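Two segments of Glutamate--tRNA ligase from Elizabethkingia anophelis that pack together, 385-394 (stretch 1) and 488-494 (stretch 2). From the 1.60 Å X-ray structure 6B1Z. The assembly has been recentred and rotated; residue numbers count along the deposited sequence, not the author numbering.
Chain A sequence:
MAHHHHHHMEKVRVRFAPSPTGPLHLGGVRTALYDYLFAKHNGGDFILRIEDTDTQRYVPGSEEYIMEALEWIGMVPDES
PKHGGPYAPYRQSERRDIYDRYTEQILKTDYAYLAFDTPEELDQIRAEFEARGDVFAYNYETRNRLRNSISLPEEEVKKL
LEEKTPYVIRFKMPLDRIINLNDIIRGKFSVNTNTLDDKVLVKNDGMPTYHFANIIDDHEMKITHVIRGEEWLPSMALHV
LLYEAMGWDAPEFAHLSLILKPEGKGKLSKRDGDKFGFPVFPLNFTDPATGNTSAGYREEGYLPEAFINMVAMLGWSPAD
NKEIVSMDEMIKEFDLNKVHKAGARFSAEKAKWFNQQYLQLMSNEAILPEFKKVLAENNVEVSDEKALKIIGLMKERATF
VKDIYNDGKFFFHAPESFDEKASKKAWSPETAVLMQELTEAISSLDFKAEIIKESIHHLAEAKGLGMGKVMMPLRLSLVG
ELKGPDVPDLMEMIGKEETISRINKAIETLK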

ATOM      1  N   GLU A 385     -14.781 -24.190 -21.444  1.00 19.83           N
ATOM      2  CA  GLU A 385     -15.200 -23.564 -22.695  1.00 17.73           C
ATOM      3  C   GLU A 385     -16.192 -22.436 -22.455  1.00 20.58           C
ATOM      4  O   GLU A 385     -16.024 -21.327 -22.975  1.00 18.99           O
ATOM      5  N   LYS A 386     -17.245 -22.706 -21.677  1.00 18.68           N
ATOM      6  CA  LYS A 386     -18.233 -21.662 -21.417  1.00 18.98           C
ATOM      7  C   LYS A 386     -17.656 -20.561 -20.540  1.00 16.91           C
ATOM      8  O   LYS A 386     -17.937 -19.381 -20.772  1.00 18.37           O
ATOM      9  N   ALA A 387     -16.831 -20.921 -19.553  1.00 16.43           N
ATOM     10  CA  ALA A 387     -16.244 -19.907 -18.680  1.00 15.94           C
ATOM     11  C   ALA A 387     -15.406 -18.913 -19.471  1.00 18.14           C
ATOM     12  O   ALA A 387     -15.484 -17.704 -19.230  1.00 16.50           O
ATOM     13  N   LEU A 388     -14.580 -19.399 -20.403  1.00 16.76           N
ATOM     14  CA  LEU A 388     -13.755 -18.486 -21.195  1.00 15.18           C
ATOM     15  C   LEU A 388     -14.616 -17.567 -22.050  1.00 20.67           C
ATOM     16  O   LEU A 388     -14.299 -16.383 -22.206  1.00 19.64           O
ATOM     17  N   LYS A 389     -15.706 -18.090 -22.611  1.00 18.74           N
ATOM     18  CA  LYS A 389     -16.593 -17.257 -23.414  1.00 19.56           C
ATOM     19  C   LYS A 389     -17.285 -16.205 -22.552  1.00 18.72           C
ATOM     20  O   LYS A 389     -17.432 -15.050 -22.974  1.00 21.62           O
ATOM     21  N   ILE A 390     -17.695 -16.578 -21.337  1.00 18.28           N
ATOM     22  CA  ILE A 390     -18.313 -15.610 -20.430  1.00 18.76           C
ATOM     23  C   ILE A 390     -17.310 -14.518 -20.062  1.00 19.15           C
ATOM     24  O   ILE A 390     -17.633 -13.322 -20.085  1.00 18.76           O
ATOM     25  N   ILE A 391     -16.066 -14.907 -19.755  1.00 16.54           N
ATOM     26  CA  ILE A 391     -15.026 -13.922 -19.453  1.00 13.99           C
ATOM     27  C   ILE A 391     -14.858 -12.959 -20.622  1.00 18.59           C
ATOM     28  O   ILE A 391     -14.797 -11.736 -20.435  1.00 18.03           O
ATOM     29  N   GLY A 392     -14.808 -13.492 -21.850  1.00 20.38           N
ATOM     30  CA  GLY A 392     -14.653 -12.627 -23.013  1.00 21.72           C
ATOM     31  C   GLY A 392     -15.800 -11.644 -23.179  1.00 21.57           C
ATOM     32  O   GLY A 392     -15.593 -10.502 -23.595  1.00 22.75           O
ATOM     33  N   LEU A 393     -17.023 -12.077 -22.858  1.00 20.24           N
ATOM     34  CA  LEU A 393     -18.208 -11.239 -22.989  1.00 22.06           C
ATOM     35  C   LEU A 393     -18.305 -10.194 -21.892  1.00 24.30           C
ATOM     36  O   LEU A 393     -18.998  -9.182 -22.073  1.00 29.64           O
ATOM     37  N   MET A 394     -17.636 -10.410 -20.760  1.00 19.22           N
ATOM     38  CA  MET A 394     -17.870  -9.582 -19.583  1.00 20.11           C
ATOM     39  C   MET A 394     -16.682  -8.746 -19.145  1.00 21.15           C
ATOM     40  O   MET A 394     -16.883  -7.763 -18.416  1.00 19.17           O
ATOM     41  N   PRO A 488     -28.191 -12.550 -28.344  1.00 41.05           N
ATOM     42  CA  PRO A 488     -27.799 -13.824 -28.971  1.00 45.22           C
ATOM     43  C   PRO A 488     -26.589 -14.464 -28.310  1.00 37.99           C
ATOM     44  O   PRO A 488     -26.471 -15.697 -28.317  1.00 51.08           O
ATOM     45  N   ASP A 489     -25.690 -13.661 -27.738  1.00 35.80           N
ATOM     46  CA  ASP A 489     -24.571 -14.216 -26.986  1.00 44.65           C
ATOM     47  C   ASP A 489     -25.051 -14.883 -25.703  1.00 44.41           C
ATOM     48  O   ASP A 489     -24.584 -15.972 -25.352  1.00 42.30           O
ATOM     49  N   LEU A 490     -25.981 -14.242 -24.987  1.00 34.38           N
ATOM     50  CA  LEU A 490     -26.528 -14.858 -23.780  1.00 31.96           C
ATOM     51  C   LEU A 490     -27.242 -16.167 -24.094  1.00 36.34           C
ATOM     52  O   LEU A 490     -27.081 -17.159 -23.371  1.00 35.29           O
ATOM     53  N   MET A 491     -28.036 -16.194 -25.168  1.00 36.40           N
ATOM     54  CA  MET A 491     -28.747 -17.417 -25.527  1.00 37.52           C
ATOM     55  C   MET A 491     -27.776 -18.556 -25.814  1.00 42.52           C
ATOM     56  O   MET A 491     -27.989 -19.686 -25.364  1.00 40.04           O
ATOM     57  N   GLU A 492     -26.691 -18.269 -26.541  1.00 48.62           N
ATOM     58  CA  GLU A 492     -25.692 -19.299 -26.813  1.00 57.90           C
ATOM     59  C   GLU A 492     -25.086 -19.840 -25.523  1.00 52.87           C
ATOM     60  O   GLU A 492     -24.825 -21.044 -25.411  1.00 51.12           O
ATOM     61  N   MET A 493     -24.865 -18.966 -24.537  1.00 44.73           N
ATOM     62  CA  MET A 493     -24.202 -19.386 -23.304  1.00 39.45           C
ATOM     63  C   MET A 493     -25.093 -20.307 -22.479  1.00 44.33           C
ATOM     64  O   MET A 493     -24.635 -21.342 -21.982  1.00 47.31           O
ATOM     65  N   ILE A 494     -26.371 -19.954 -22.323  1.00 38.31           N
ATOM     66  CA  ILE A 494     -27.250 -20.776 -21.494  1.00 41.01           C
ATOM     67  C   ILE A 494     -27.839 -21.954 -22.265  1.00 37.72           C
ATOM     68  O   ILE A 494     -28.348 -22.896 -21.644  1.00 41.61           O
TER

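The most unusual feature of this contact is that one residue, Met493, gives the largest share of it, and its side chain sits as a knob in a hole formed by Lys386, Lys389, Ile390 and Leu393, and two of those four walls are lysines. The helices run nearly antiparallel, with 162° between their directions, and their axes come no closer than 10.8 Å. The buried surface is modest, 345 Å² summed over both sides, of which Met493 alone gives 119 Å².

The CA-to-CB bond of Met493 points sideways, not at the opposing helix, so the chain has to turn to reach its pocket. It does so with chi1 and chi2 both m and a chi3 of 98°, between the usual wells. The methyl CE lies 3.5 Å from CD of Lys389, SD is 4.1 Å from CG1 of Ile390, and CG rests 3.8 Å from CD1 of Leu393. The walls overlap along the methionine: its SD also lies 3.6 Å from CB of Lys389, so the aliphatic part of that lysine lines both the sulfur and the methyl.

Lys386 supplies the polar clasp. Its CA is 6.7 Å from the CA of Met493, the nearer of the two register pairs, yet its CA-to-CB bond also points sideways. With rotamer m, t, t, m, the chain extends through its middle and bends at its last torsion, placing NZ 2.9 Å from O of Met493, to which it donates a hydrogen bond. The same NZ is 3.7 Å from O of Glu492. The residue that fills the pocket therefore also offers its backbone carbonyl to one of the pocket's walls.

Lys389 points toward the other helix, but its ammonium turns to its own helix instead: NZ forms a salt bridge with OE2 of Glu385 at 3.3 Å, one turn earlier, with chi4 at 82° (p). Across the interface, its CD approaches OE2 of Glu492 at 3.8 Å, a packing contact and not a salt bridge. Glu492, t at chi1 and chi2, is poorly ordered, so its position deserves less weight; its OE1 is hydrogen-bonded elsewhere in the structure.

At the other end of the contact, Leu393 and Asp489 both point toward the opposing helix, their CA atoms 8.1 Å apart. Leu393, in the m, t rotamer, sets CD2 3.7 Å and CD1 4.1 Å from CB of Asp489, and CD1 also meets Met493. The aspartate thus presents its methylene to the leucine. Ile390, also m, t, is buried and reaches Met493 from a sideways start.

Read as rules, the contact places Lys386, Lys389, Ile390 and Leu393 along one face of a helix to make a socket, fills it with an adaptable methionine, and uses lysine in two ways, as hydrogen-bond donor and as hydrocarbon wall. No water or bound group is needed to describe these direct contacts.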

ATOM      1  CB  GLU A 385     -15.806 -24.621 -23.623  1.00 19.87           C
ATOM      2  CG  GLU A 385     -16.214 -24.086 -24.975  1.00 20.92           C
ATOM      3  CD  GLU A 385     -16.815 -25.163 -25.852  1.00 30.42           C
ATOM      4  OE1 GLU A 385     -17.216 -26.216 -25.307  1.00 35.53           O
ATOM      5  OE2 GLU A 385     -16.869 -24.969 -27.083  1.00 30.18           O
ATOM      6  CB  LYS A 386     -19.485 -22.267 -20.788  1.00 19.58           C
ATOM      7  CG  LYS A 386     -20.301 -23.097 -21.771  1.00 25.27           C
ATOM      8  CD  LYS A 386     -21.551 -23.660 -21.109  1.00 38.27           C
ATOM      9  CE  LYS A 386     -22.472 -24.325 -22.126  1.00 48.77           C
ATOM     10  NZ  LYS A 386     -22.956 -23.357 -23.154  1.00 49.37           N
ATOM     11  CB  ALA A 387     -15.404 -20.578 -17.601  1.00 18.07           C
ATOM     12  CB  LEU A 388     -12.782 -19.271 -22.080  1.00 17.66           C
ATOM     13  CG  LEU A 388     -11.637 -19.978 -21.368  1.00 16.97           C
ATOM     14  CD1 LEU A 388     -10.857 -20.791 -22.391  1.00 19.76           C
ATOM     15  CD2 LEU A 388     -10.697 -19.017 -20.692  1.00 16.74           C
ATOM     16  CB  LYS A 389     -17.612 -18.127 -24.148  1.00 25.21           C
ATOM     17  CG  LYS A 389     -16.995 -18.932 -25.286  1.00 30.46           C
ATOM     18  CD  LYS A 389     -18.056 -19.491 -26.221  1.00 42.16           C
ATOM     19  CE  LYS A 389     -17.442 -20.262 -27.374  1.00 51.99           C
ATOM     20  NZ  LYS A 389     -17.090 -21.655 -26.992  1.00 55.80           N
ATOM     21  CB  ILE A 390     -18.875 -16.327 -19.185  1.00 17.35           C
ATOM     22  CG1 ILE A 390     -20.114 -17.156 -19.573  1.00 17.49           C
ATOM     23  CG2 ILE A 390     -19.191 -15.309 -18.059  1.00 18.36           C
ATOM     24  CD1 ILE A 390     -20.593 -18.122 -18.508  1.00 20.93           C
ATOM     25  CB  ILE A 391     -13.701 -14.632 -19.104  1.00 15.77           C
ATOM     26  CG1 ILE A 391     -13.799 -15.350 -17.750  1.00 16.08           C
ATOM     27  CG2 ILE A 391     -12.524 -13.642 -19.105  1.00 16.44           C
ATOM     28  CD1 ILE A 391     -12.665 -16.351 -17.537  1.00 17.15           C
ATOM     29  CB  LEU A 393     -19.481 -12.089 -22.944  1.00 24.83           C
ATOM     30  CG  LEU A 393     -19.810 -13.006 -24.120  1.00 27.61           C
ATOM     31  CD1 LEU A 393     -20.905 -13.983 -23.708  1.00 25.35           C
ATOM     32  CD2 LEU A 393     -20.240 -12.164 -25.306  1.00 30.04           C
ATOM     33  CB  MET A 394     -18.296 -10.449 -18.387  1.00 20.54           C
ATOM     34  CG  MET A 394     -19.579 -11.231 -18.592  1.00 23.06           C
ATOM     35  SD  MET A 394     -21.051 -10.220 -18.385  1.00 26.09           S
ATOM     36  CE  MET A 394     -20.926  -9.833 -16.629  1.00 25.61           C
ATOM     37  CB  PRO A 488     -27.516 -13.429 -30.428  1.00 43.31           C
ATOM     38  CG  PRO A 488     -28.308 -12.183 -30.641  1.00 42.92           C
ATOM     39  CD  PRO A 488     -28.189 -11.449 -29.328  1.00 39.65           C
ATOM     40  CB  ASP A 489     -23.556 -13.115 -26.677  1.00 40.70           C
ATOM     41  CG  ASP A 489     -22.873 -12.582 -27.923  1.00 47.82           C
ATOM     42  OD1 ASP A 489     -22.334 -13.398 -28.696  1.00 49.90           O
ATOM     43  OD2 ASP A 489     -22.874 -11.348 -28.125  1.00 48.56           O
ATOM     44  CB  LEU A 490     -27.473 -13.883 -23.077  1.00 37.04           C
ATOM     45  CG  LEU A 490     -28.208 -14.445 -21.854  1.00 35.76           C
ATOM     46  CD1 LEU A 490     -27.218 -15.033 -20.860  1.00 31.82           C
ATOM     47  CD2 LEU A 490     -29.040 -13.355 -21.196  1.00 35.75           C
ATOM     48  CB  MET A 491     -29.657 -17.166 -26.729  1.00 40.11           C
ATOM     49  CG  MET A 491     -30.812 -16.233 -26.421  1.00 40.16           C
ATOM     50  SD  MET A 491     -31.524 -15.458 -27.886  1.00 43.01           S
ATOM     51  CE  MET A 491     -32.489 -16.821 -28.537  1.00 45.77           C
ATOM     52  CB  GLU A 492     -24.592 -18.745 -27.722  1.00 59.50           C
ATOM     53  CG  GLU A 492     -23.488 -19.754 -28.028  1.00 67.10           C
ATOM     54  CD  GLU A 492     -22.298 -19.137 -28.737  1.00 75.62           C
ATOM     55  OE1 GLU A 492     -22.499 -18.221 -29.560  1.00 81.10           O
ATOM     56  OE2 GLU A 492     -21.155 -19.566 -28.467  1.00 78.23           O
ATOM     57  CB  MET A 493     -23.778 -18.164 -22.487  1.00 39.71           C
ATOM     58  CG  MET A 493     -22.623 -17.348 -23.079  1.00 45.85           C
ATOM     59  SD  MET A 493     -21.101 -18.295 -23.339  1.00 58.59           S
ATOM     60  CE  MET A 493     -21.255 -18.690 -25.081  1.00 55.58           C
ATOM     61  CB  ILE A 494     -28.382 -19.942 -20.867  1.00 36.79           C
ATOM     62  CG1 ILE A 494     -29.323 -19.400 -21.946  1.00 38.38           C
ATOM     63  CG2 ILE A 494     -27.806 -18.818 -20.017  1.00 37.05           C
ATOM     64  CD1 ILE A 494     -30.513 -18.637 -21.396  1.00 38.03           C
TER